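Local coordinates for protein muconate lactonizing enzyme (Corynebacterium glutamicum, PDB 3I4K) that belongs to the enolase superfamily, with an N-terminal capping domain packed on a barrel domain, and binds a magnesium ion, at residues P19-H24 with L335-Y340; Q34-V39 with E52-G57; I341-E346 with L360-D365; V138-A143 with G350-P355. One frame throughout, in Å; residues are numbered along the deposited sequence.

Interaction 1 (P19-H24 with L335-Y340)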
# COMPACT_ATOMS: atom_id res chain seq x y z
N PRO A 19 20.97 -21.78 -17.85
CA PRO A 19 20.21 -22.68 -18.71
C PRO A 19 19.01 -23.30 -18.02
O PRO A 19 19.03 -23.57 -16.82
CB PRO A 19 21.25 -23.74 -19.10
CG PRO A 19 22.54 -22.99 -19.01
CD PRO A 19 22.36 -22.22 -17.73
N LEU A 20 17.95 -23.54 -18.79
CA LEU A 20 16.75 -24.15 -18.25
C LEU A 20 16.86 -25.66 -18.45
O LEU A 20 17.65 -26.12 -19.27
CB LEU A 20 15.51 -23.62 -18.98
CG LEU A 20 14.91 -22.30 -18.49
CD1 LEU A 20 16.00 -21.29 -18.17
CD2 LEU A 20 13.96 -21.77 -19.55
N ILE A 21 16.09 -26.42 -17.69
CA ILE A 21 16.15 -27.86 -17.82
C ILE A 21 15.61 -28.28 -19.18
O ILE A 21 16.19 -29.13 -19.85
CB ILE A 21 15.34 -28.55 -16.70
CG1 ILE A 21 15.82 -28.05 -15.34
CG2 ILE A 21 15.53 -30.07 -16.79
CD1 ILE A 21 15.12 -28.68 -14.16
N ARG A 22 14.50 -27.67 -19.58
CA ARG A 22 13.86 -27.95 -20.87
C ARG A 22 13.62 -26.64 -21.61
O ARG A 22 13.66 -25.57 -21.01
CB ARG A 22 12.51 -28.64 -20.66
CG ARG A 22 12.56 -29.95 -19.89
CD ARG A 22 11.16 -30.54 -19.74
NE ARG A 22 11.16 -31.79 -18.98
CZ ARG A 22 11.65 -32.95 -19.42
NH1 ARG A 22 12.20 -33.03 -20.62
NH2 ARG A 22 11.59 -34.03 -18.65
N PRO A 23 13.40 -26.71 -22.93
CA PRO A 23 13.15 -25.50 -23.71
C PRO A 23 11.80 -24.93 -23.29
O PRO A 23 10.81 -25.66 -23.25
CB PRO A 23 13.12 -26.01 -25.15
CG PRO A 23 14.02 -27.21 -25.10
CD PRO A 23 13.60 -27.87 -23.82
N HIS A 24 11.76 -23.65 -22.97
CA HIS A 24 10.50 -23.03 -22.54
C HIS A 24 9.98 -22.16 -23.68
O HIS A 24 10.49 -21.07 -23.92
CB HIS A 24 10.73 -22.20 -21.27
CG HIS A 24 9.53 -22.15 -20.37
ND1 HIS A 24 8.91 -23.28 -19.90
CD2 HIS A 24 8.84 -21.10 -19.87
CE1 HIS A 24 7.88 -22.94 -19.15
NE2 HIS A 24 7.81 -21.62 -19.11
N LEU A 335 12.48 -24.29 -12.73
CA LEU A 335 12.67 -24.30 -14.18
C LEU A 335 14.15 -24.23 -14.53
O LEU A 335 14.57 -24.65 -15.61
CB LEU A 335 11.92 -23.13 -14.82
CG LEU A 335 11.78 -23.15 -16.33
CD1 LEU A 335 10.97 -24.37 -16.74
CD2 LEU A 335 11.09 -21.88 -16.80
N LEU A 336 14.95 -23.68 -13.62
CA LEU A 336 16.38 -23.56 -13.83
C LEU A 336 17.04 -24.93 -13.67
O LEU A 336 16.67 -25.70 -12.78
CB LEU A 336 16.98 -22.59 -12.82
CG LEU A 336 16.39 -21.18 -12.75
CD1 LEU A 336 17.01 -20.43 -11.59
CD2 LEU A 336 16.63 -20.45 -14.05
N LYS A 337 18.01 -25.22 -14.51
CA LYS A 337 18.71 -26.50 -14.43
C LYS A 337 19.76 -26.43 -13.32
O LYS A 337 20.27 -27.45 -12.86
CB LYS A 337 19.35 -26.83 -15.78
CG LYS A 337 19.96 -28.22 -15.87
CD LYS A 337 20.41 -28.53 -17.29
CE LYS A 337 21.38 -27.48 -17.82
NZ LYS A 337 22.61 -27.34 -16.97
N ASP A 338 20.07 -25.21 -12.89
CA ASP A 338 21.04 -24.99 -11.83
C ASP A 338 20.70 -23.69 -11.10
O ASP A 338 19.87 -22.91 -11.57
CB ASP A 338 22.45 -24.93 -12.43
CG ASP A 338 23.53 -24.83 -11.37
OD1 ASP A 338 23.40 -25.48 -10.31
OD2 ASP A 338 24.53 -24.12 -11.60
N THR A 339 21.34 -23.44 -9.96
CA THR A 339 21.07 -22.23 -9.20
C THR A 339 22.34 -21.50 -8.77
O THR A 339 23.43 -21.80 -9.24
CB THR A 339 20.19 -22.55 -7.97
OG1 THR A 339 20.16 -21.42 -7.08
CG2 THR A 339 20.72 -23.76 -7.23
N TYR A 340 22.17 -20.52 -7.89
CA TYR A 340 23.28 -19.73 -7.36
C TYR A 340 22.82 -19.13 -6.04
O TYR A 340 23.16 -17.99 -5.71
CB TYR A 340 23.67 -18.62 -8.33
CG TYR A 340 22.54 -17.69 -8.71
CD1 TYR A 340 21.48 -18.14 -9.49
CD2 TYR A 340 22.53 -16.36 -8.29
CE1 TYR A 340 20.44 -17.29 -9.85
CE2 TYR A 340 21.49 -15.50 -8.64
CZ TYR A 340 20.45 -15.98 -9.41
OH TYR A 340 19.41 -15.15 -9.77

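Interaction 2 (Q34-V39 with E52-G57)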
# COMPACT_ATOMS: atom_id res chain seq x y z
N GLN A 34 17.47 -18.54 -18.95
CA GLN A 34 16.92 -17.29 -18.48
C GLN A 34 18.05 -16.29 -18.30
O GLN A 34 19.18 -16.67 -17.96
CB GLN A 34 16.17 -17.48 -17.15
CG GLN A 34 15.66 -16.19 -16.51
CD GLN A 34 14.57 -15.49 -17.33
OE1 GLN A 34 14.71 -15.26 -18.53
NE2 GLN A 34 13.47 -15.13 -16.66
N HIS A 35 17.75 -15.02 -18.55
CA HIS A 35 18.72 -13.95 -18.42
C HIS A 35 18.31 -13.15 -17.20
O HIS A 35 17.18 -12.67 -17.10
CB HIS A 35 18.71 -13.07 -19.67
CG HIS A 35 18.66 -13.86 -20.94
ND1 HIS A 35 19.65 -14.76 -21.29
CD2 HIS A 35 17.73 -13.92 -21.92
CE1 HIS A 35 19.32 -15.34 -22.43
NE2 HIS A 35 18.16 -14.86 -22.83
N ILE A 36 19.24 -13.01 -16.27
CA ILE A 36 18.96 -12.31 -15.04
C ILE A 36 19.97 -11.22 -14.75
O ILE A 36 21.18 -11.44 -14.81
CB ILE A 36 18.95 -13.32 -13.88
CG1 ILE A 36 17.97 -14.45 -14.20
CG2 ILE A 36 18.61 -12.63 -12.57
CD1 ILE A 36 17.99 -15.60 -13.23
N LEU A 37 19.47 -10.02 -14.46
CA LEU A 37 20.36 -8.93 -14.10
C LEU A 37 20.43 -8.94 -12.59
O LEU A 37 19.55 -8.38 -11.92
CB LEU A 37 19.82 -7.58 -14.56
CG LEU A 37 20.78 -6.45 -14.14
CD1 LEU A 37 22.03 -6.52 -15.00
CD2 LEU A 37 20.11 -5.09 -14.26
N LEU A 38 21.45 -9.59 -12.04
CA LEU A 38 21.61 -9.65 -10.59
C LEU A 38 22.20 -8.33 -10.13
O LEU A 38 23.35 -8.02 -10.42
CB LEU A 38 22.52 -10.82 -10.20
CG LEU A 38 22.71 -11.11 -8.71
CD1 LEU A 38 21.39 -11.57 -8.08
CD2 LEU A 38 23.76 -12.19 -8.55
N VAL A 39 21.41 -7.54 -9.42
CA VAL A 39 21.86 -6.25 -8.93
C VAL A 39 22.15 -6.35 -7.44
O VAL A 39 21.42 -7.01 -6.70
CB VAL A 39 20.78 -5.16 -9.17
CG1 VAL A 39 21.28 -3.81 -8.70
CG2 VAL A 39 20.42 -5.10 -10.65
N GLU A 52 16.82 -8.74 -8.54
CA GLU A 52 16.87 -9.20 -9.93
C GLU A 52 16.20 -8.32 -10.98
O GLU A 52 15.05 -7.90 -10.82
CB GLU A 52 16.28 -10.61 -10.04
CG GLU A 52 17.19 -11.73 -9.54
CD GLU A 52 16.60 -13.11 -9.79
OE1 GLU A 52 15.71 -13.22 -10.65
OE2 GLU A 52 17.03 -14.08 -9.14
N GLY A 53 16.92 -8.06 -12.07
CA GLY A 53 16.37 -7.31 -13.19
C GLY A 53 16.07 -8.43 -14.17
O GLY A 53 16.97 -8.89 -14.88
N VAL A 54 14.82 -8.88 -14.21
CA VAL A 54 14.47 -10.02 -15.06
C VAL A 54 13.07 -10.00 -15.69
O VAL A 54 12.10 -9.63 -15.04
CB VAL A 54 14.62 -11.32 -14.22
CG1 VAL A 54 13.75 -11.22 -12.97
CG2 VAL A 54 14.23 -12.53 -15.04
N VAL A 55 13.00 -10.40 -16.96
CA VAL A 55 11.75 -10.49 -17.71
C VAL A 55 11.65 -11.92 -18.24
O VAL A 55 12.64 -12.64 -18.28
CB VAL A 55 11.72 -9.52 -18.92
CG1 VAL A 55 11.67 -8.09 -18.44
CG2 VAL A 55 12.94 -9.76 -19.81
N PRO A 56 10.44 -12.35 -18.65
CA PRO A 56 10.24 -13.71 -19.16
C PRO A 56 10.94 -14.02 -20.48
O PRO A 56 10.31 -13.98 -21.53
CB PRO A 56 8.71 -13.80 -19.31
CG PRO A 56 8.20 -12.74 -18.38
CD PRO A 56 9.16 -11.63 -18.58
N GLY A 57 12.23 -14.33 -20.42
CA GLY A 57 12.96 -14.67 -21.63
C GLY A 57 13.66 -13.54 -22.39
O GLY A 57 14.86 -13.63 -22.66

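Interaction 3 (I341-E346 with L360-D365)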
# COMPACT_ATOMS: atom_id res chain seq x y z
N ILE A 341 22.06 -19.91 -5.29
CA ILE A 341 21.51 -19.43 -4.04
C ILE A 341 21.89 -20.19 -2.76
O ILE A 341 21.36 -19.90 -1.68
CB ILE A 341 19.97 -19.33 -4.16
CG1 ILE A 341 19.49 -18.05 -3.50
CG2 ILE A 341 19.29 -20.56 -3.57
CD1 ILE A 341 20.13 -16.80 -4.07
N VAL A 342 22.81 -21.14 -2.86
CA VAL A 342 23.25 -21.91 -1.69
C VAL A 342 22.16 -22.84 -1.15
O VAL A 342 22.24 -24.06 -1.30
CB VAL A 342 23.72 -20.98 -0.54
CG1 VAL A 342 24.10 -21.80 0.68
CG2 VAL A 342 24.89 -20.14 -1.00
N GLN A 343 21.14 -22.26 -0.51
CA GLN A 343 20.04 -23.07 0.03
C GLN A 343 19.11 -23.52 -1.07
O GLN A 343 19.22 -23.08 -2.21
CB GLN A 343 19.24 -22.27 1.06
CG GLN A 343 20.04 -21.77 2.23
CD GLN A 343 20.36 -20.30 2.14
OE1 GLN A 343 20.85 -19.81 1.12
NE2 GLN A 343 20.07 -19.57 3.21
N GLU A 344 18.19 -24.42 -0.73
CA GLU A 344 17.22 -24.92 -1.69
C GLU A 344 15.82 -24.60 -1.18
O GLU A 344 15.58 -24.55 0.03
CB GLU A 344 17.38 -26.42 -1.87
CG GLU A 344 18.73 -26.83 -2.40
CD GLU A 344 18.82 -28.32 -2.68
OE1 GLU A 344 19.89 -28.77 -3.16
OE2 GLU A 344 17.83 -29.04 -2.42
N PHE A 345 14.90 -24.38 -2.11
CA PHE A 345 13.51 -24.08 -1.77
C PHE A 345 12.81 -25.41 -1.52
O PHE A 345 13.25 -26.44 -2.02
CB PHE A 345 12.83 -23.35 -2.93
CG PHE A 345 13.29 -21.94 -3.12
CD1 PHE A 345 12.83 -20.93 -2.29
CD2 PHE A 345 14.19 -21.62 -4.13
CE1 PHE A 345 13.26 -19.61 -2.46
CE2 PHE A 345 14.63 -20.30 -4.31
CZ PHE A 345 14.17 -19.30 -3.47
N GLU A 346 11.74 -25.39 -0.75
CA GLU A 346 11.02 -26.63 -0.46
C GLU A 346 9.68 -26.65 -1.16
O GLU A 346 8.73 -26.02 -0.70
CB GLU A 346 10.81 -26.79 1.04
CG GLU A 346 12.04 -26.57 1.88
CD GLU A 346 11.80 -26.85 3.34
OE1 GLU A 346 12.62 -26.39 4.17
OE2 GLU A 346 10.80 -27.54 3.67
N LEU A 360 16.18 -11.87 2.05
CA LEU A 360 15.21 -12.65 1.29
C LEU A 360 15.04 -14.04 1.88
O LEU A 360 14.11 -14.77 1.52
CB LEU A 360 15.63 -12.78 -0.18
CG LEU A 360 15.46 -11.61 -1.16
CD1 LEU A 360 14.21 -10.82 -0.81
CD2 LEU A 360 16.67 -10.72 -1.10
N GLY A 361 15.94 -14.41 2.79
CA GLY A 361 15.87 -15.73 3.40
C GLY A 361 16.71 -16.71 2.61
O GLY A 361 16.59 -17.93 2.76
N VAL A 362 17.56 -16.17 1.75
CA VAL A 362 18.42 -17.01 0.93
C VAL A 362 19.67 -16.22 0.52
O VAL A 362 19.58 -15.04 0.16
CB VAL A 362 17.65 -17.51 -0.31
CG1 VAL A 362 17.64 -16.46 -1.40
CG2 VAL A 362 18.25 -18.81 -0.77
N ASP A 363 20.83 -16.86 0.61
CA ASP A 363 22.09 -16.21 0.28
C ASP A 363 22.61 -16.64 -1.08
O ASP A 363 22.33 -17.74 -1.54
CB ASP A 363 23.14 -16.52 1.34
CG ASP A 363 22.53 -16.83 2.69
OD1 ASP A 363 22.08 -17.98 2.89
OD2 ASP A 363 22.47 -15.91 3.54
N VAL A 364 23.37 -15.76 -1.73
CA VAL A 364 23.90 -16.07 -3.05
C VAL A 364 25.21 -16.85 -2.96
O VAL A 364 25.94 -16.74 -1.97
CB VAL A 364 24.16 -14.79 -3.86
CG1 VAL A 364 22.87 -13.99 -4.00
CG2 VAL A 364 25.22 -13.96 -3.18
N ASP A 365 25.48 -17.65 -3.98
CA ASP A 365 26.71 -18.43 -4.06
C ASP A 365 27.57 -17.73 -5.10
O ASP A 365 27.46 -18.00 -6.30
CB ASP A 365 26.41 -19.86 -4.53
CG ASP A 365 27.67 -20.70 -4.71
OD1 ASP A 365 28.64 -20.20 -5.32
OD2 ASP A 365 27.69 -21.86 -4.26

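Interaction 4 (V138-A143 with G350-P355)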
# COMPACT_ATOMS: atom_id res chain seq x y z
N VAL A 138 2.75 -20.90 0.36
CA VAL A 138 1.77 -20.53 -0.67
C VAL A 138 1.54 -21.66 -1.66
O VAL A 138 2.36 -22.57 -1.79
CB VAL A 138 2.24 -19.28 -1.47
CG1 VAL A 138 2.37 -18.08 -0.54
CG2 VAL A 138 3.58 -19.56 -2.15
N ASP A 139 0.41 -21.61 -2.36
CA ASP A 139 0.15 -22.61 -3.37
C ASP A 139 0.92 -22.20 -4.62
O ASP A 139 1.19 -21.02 -4.84
CB ASP A 139 -1.35 -22.71 -3.66
CG ASP A 139 -2.11 -23.31 -2.50
OD1 ASP A 139 -1.66 -24.35 -1.97
OD2 ASP A 139 -3.17 -22.77 -2.12
N VAL A 140 1.30 -23.19 -5.42
CA VAL A 140 2.06 -22.92 -6.63
C VAL A 140 1.44 -23.59 -7.84
O VAL A 140 1.22 -24.80 -7.86
CB VAL A 140 3.53 -23.41 -6.47
CG1 VAL A 140 4.33 -23.10 -7.74
CG2 VAL A 140 4.17 -22.71 -5.27
N THR A 141 1.14 -22.77 -8.84
CA THR A 141 0.57 -23.22 -10.10
C THR A 141 1.77 -23.49 -10.99
O THR A 141 2.69 -22.67 -11.06
CB THR A 141 -0.31 -22.12 -10.76
OG1 THR A 141 -1.42 -21.81 -9.91
CG2 THR A 141 -0.83 -22.59 -12.11
N TRP A 142 1.78 -24.63 -11.68
CA TRP A 142 2.89 -24.96 -12.57
C TRP A 142 2.54 -24.57 -14.00
O TRP A 142 1.49 -24.96 -14.52
CB TRP A 142 3.23 -26.46 -12.49
CG TRP A 142 4.35 -26.90 -13.42
CD1 TRP A 142 4.21 -27.57 -14.61
CD2 TRP A 142 5.75 -26.65 -13.26
NE1 TRP A 142 5.45 -27.75 -15.19
CE2 TRP A 142 6.41 -27.20 -14.39
CE3 TRP A 142 6.53 -26.02 -12.28
CZ2 TRP A 142 7.80 -27.13 -14.57
CZ3 TRP A 142 7.92 -25.95 -12.45
CH2 TRP A 142 8.54 -26.50 -13.59
N ALA A 143 3.40 -23.77 -14.62
CA ALA A 143 3.18 -23.32 -15.99
C ALA A 143 4.02 -24.12 -17.00
O ALA A 143 5.21 -24.36 -16.79
CB ALA A 143 3.51 -21.84 -16.12
N GLY A 350 2.25 -29.37 -3.76
CA GLY A 350 1.70 -28.23 -4.49
C GLY A 350 2.00 -26.87 -3.88
O GLY A 350 1.40 -25.87 -4.28
N GLN A 351 2.92 -26.83 -2.93
CA GLN A 351 3.26 -25.57 -2.30
C GLN A 351 4.75 -25.37 -2.20
O GLN A 351 5.54 -26.22 -2.61
CB GLN A 351 2.66 -25.50 -0.89
CG GLN A 351 1.22 -25.96 -0.79
CD GLN A 351 0.56 -25.44 0.48
OE1 GLN A 351 0.09 -24.30 0.52
NE2 GLN A 351 0.54 -26.27 1.52
N VAL A 352 5.13 -24.24 -1.65
CA VAL A 352 6.52 -23.91 -1.42
C VAL A 352 6.52 -23.08 -0.15
O VAL A 352 5.68 -22.19 0.02
CB VAL A 352 7.13 -23.11 -2.59
CG1 VAL A 352 6.35 -21.84 -2.83
CG2 VAL A 352 8.59 -22.79 -2.29
N ALA A 353 7.44 -23.38 0.76
CA ALA A 353 7.52 -22.65 2.02
C ALA A 353 8.27 -21.35 1.84
O ALA A 353 9.18 -21.26 1.02
CB ALA A 353 8.21 -23.51 3.08
N ILE A 354 7.88 -20.34 2.61
CA ILE A 354 8.53 -19.04 2.54
C ILE A 354 9.92 -19.18 3.15
O ILE A 354 10.09 -19.81 4.19
CB ILE A 354 7.74 -17.96 3.33
CG1 ILE A 354 6.54 -17.47 2.51
CG2 ILE A 354 8.65 -16.77 3.63
CD1 ILE A 354 5.58 -18.54 2.09
N PRO A 355 10.93 -18.60 2.49
CA PRO A 355 12.31 -18.65 2.96
C PRO A 355 12.50 -17.98 4.32
O PRO A 355 12.41 -16.76 4.43
CB PRO A 355 13.08 -17.93 1.86
CG PRO A 355 12.26 -18.20 0.65
CD PRO A 355 10.86 -17.97 1.16
O HOH W 1 -0.74 -26.34 -6.24

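Interaction 1 (P19-H24 with L335-Y340)
Lys337 N donates to Pro19 O over 3.0 Å. Two residues further along the strand, the donor comes from the other side: Ile21 N gives its hydrogen to Leu335 O at 3.1 Å. The two bonds bracket Leu20 and Leu336, whose backbones form a single beta bridge, while a CA-H...O contact from Leu20 CA, 3.5 Å long, also falls on Leu335 O. Leu335, at the end of helix 332-335, buries more surface than any other residue here. Its CG stands anti to the backbone N (chi1 -168°) and rests 3.9 Å from Leu20 CG. Its CD2 lies over the centre of one face of the His24 imidazole in a CH-pi contact, 3.8 Å from the ring centroid. Further out the packing is tight, with Ile21 CG1 only 3.4 Å from Lys337 CA. A bend at chi3 (56°) of the lysine brings CE within 4.0 Å of Pro19 CB. Nearby, Asp338 OD2 is hydrogen-bonded to Tyr372 OH of helix 366-372, and the Leu20 backbone pairs with Thr32 of strand 30-43. Strand 8-25 turns a corner at Ile21 and Arg22, and the bridge fastens that corner to the loop after helix 332-335, joining capping domain to barrel domain in the two-domain fold of the enolase superfamily.

Interaction 2 (Q34-V39 with E52-G57)
Glu52 lays its stem and carboxylate carbon against one methyl of Ile36, CG and CD each lying 3.5 Å from Ile36 CG2. The first torsion (chi1 -76°) sets CG anti to the carbonyl carbon, beside that methyl. The carboxylate oxygens find outside partners: OE1 is bonded to Gly307 N, and OE2 to Gly310 N and Tyr340 OH. Gly53 pairs with Leu37 by two backbone bonds, Gly53 N to Leu37 O at 2.7 Å and Leu37 N to Gly53 O at 2.8 Å. Leu37 CB lies close to the glycine backbone, 3.2 Å from Gly53 O. This close antiparallel pairing belongs to the hairpin of strands 30-43 and 48-53, within the three-stranded sheet of the enolase-type N-terminal domain. Where the second strand gives way to loop, Gln34 takes over. Its chain bends at chi2 (66°), and OE1 accepts from Gly57 N at 3.3 Å, on a lone pair, and from His35 N at 3.0 Å, a donor tilted out of the carbonyl plane. NE2 makes a weak bond to Val55 O, at the start of the inverse gamma turn centred on Pro56, and a further bond to Leu305 O; bonds at both ends of the amide would limit its rotation.

Interaction 3 (I341-E346 with L360-D365)
Ile341 and Val364 bring their CA atoms to 4.2 Å of each other where two irregular pieces of backbone pass without strand pairing. Both belong to the C-terminal part of the enolase-type barrel domain, one leading to strand 347-348 and the other running into helix 366-372. The polar link is made by Gln343, whose carboxamide is held mainly by Asp363 N, with a weak second bond from NE2 to Asp363 OD1. Asp363 N donates to Gln343 OE1 at 3.0 Å, an almost straight bond (169°) lying in the amide plane and directed at a lone pair. The bond from NE2 is weak because it is strongly bent, although the amide and carboxylate planes are only 6° apart. The bend at chi2 of Gln343 (104°), away from a staggered value, swings CD, and with it the carboxamide, toward the aspartate.

Beside this link, the branches of Ile341 meet the methyls of Val362, the two side chains running at about a right angle; the shortest approaches in the model there are doubtful. A sounder apolar contact joins Ile341 CD1 to Val364 CG1 at 3.9 Å. Ile341 also packs on Pro308 and Ile309 of helix 308-320. Val342, with positive phi and backbone angles close to those of a classic gamma turn, carries CG2 to within 3.7 Å of Val364 O. Asp365 is the N-cap of helix 366-372, its OD1 accepting from Lys368 N, and its CB lies 3.9 Å from Val342 CG2.

Interaction 4 (V138-A143 with G350-P355)
Val352 packs its CG1 methyl between Val138 and Val140, one strand of the barrel wall against a short antiparallel neighbour. Strand 137-144 is the first strand of the enolase-superfamily barrel, a modified TIM barrel; strand 351-353 pairs with its beginning, while further along, at Trp142, strand 167-171 takes over on the same edge, and strand 327-328 lies on the other. Followed outward, the Val352 side chain first meets Val140 CG2, 4.0 Å from CB. The CG1 branch, standing between the backbone N and the carbonyl carbon (chi1 57°), goes on to Val140 CG2 at 3.4 Å, tighter than ordinary van der Waals contact, and to Val138 CG2 at 3.7 Å. The other branch, CG2, is anti to the backbone N and turns toward the carbonyl oxygen of Glu346. Val138 lies side by side with Val352, pointing the same way, and Leu315 of helix 308-320 packs on both. Val138 CG1 also touches Ile354 CD1, the two side chains crossing at about a right angle.

The backbones hold these side chains in register. Val138 and Val352 form an antiparallel hydrogen-bonded pair, with Val138 N to Val352 O at 3.2 Å and Val352 N to Val138 O at 3.2 Å. Asp139 and Gln351 follow as a non-hydrogen-bonded pair. Past it, Val140 N donates to Gly350 O at 2.9 Å. The same carbonyl accepts a second hydrogen from a water, 2.9 Å from Gly350 O, which also donates to Val140 O at 3.0 Å.

In the fold
From the N terminus, segment 19-24 opens the long loop that interaction 1 closes at 335-340, some 310 residues later. Interaction 2, a local hairpin, is nested inside that loop and touches interaction 1 through Tyr340 OH and Glu52 OE2, bringing the N-terminal sheet up to the C-terminal loop. Interaction 4 starts at 138-143 within the same loop but closes at 350-355, beyond its end, and so crosses interaction 1. Interaction 3 opens at 341, straight after interaction 1 has closed, and also crosses interaction 4, which it meets through a probable Ala353 N to Glu346 O bond. The C-terminal chain thus ties capping domain, first barrel strand and terminal helix together.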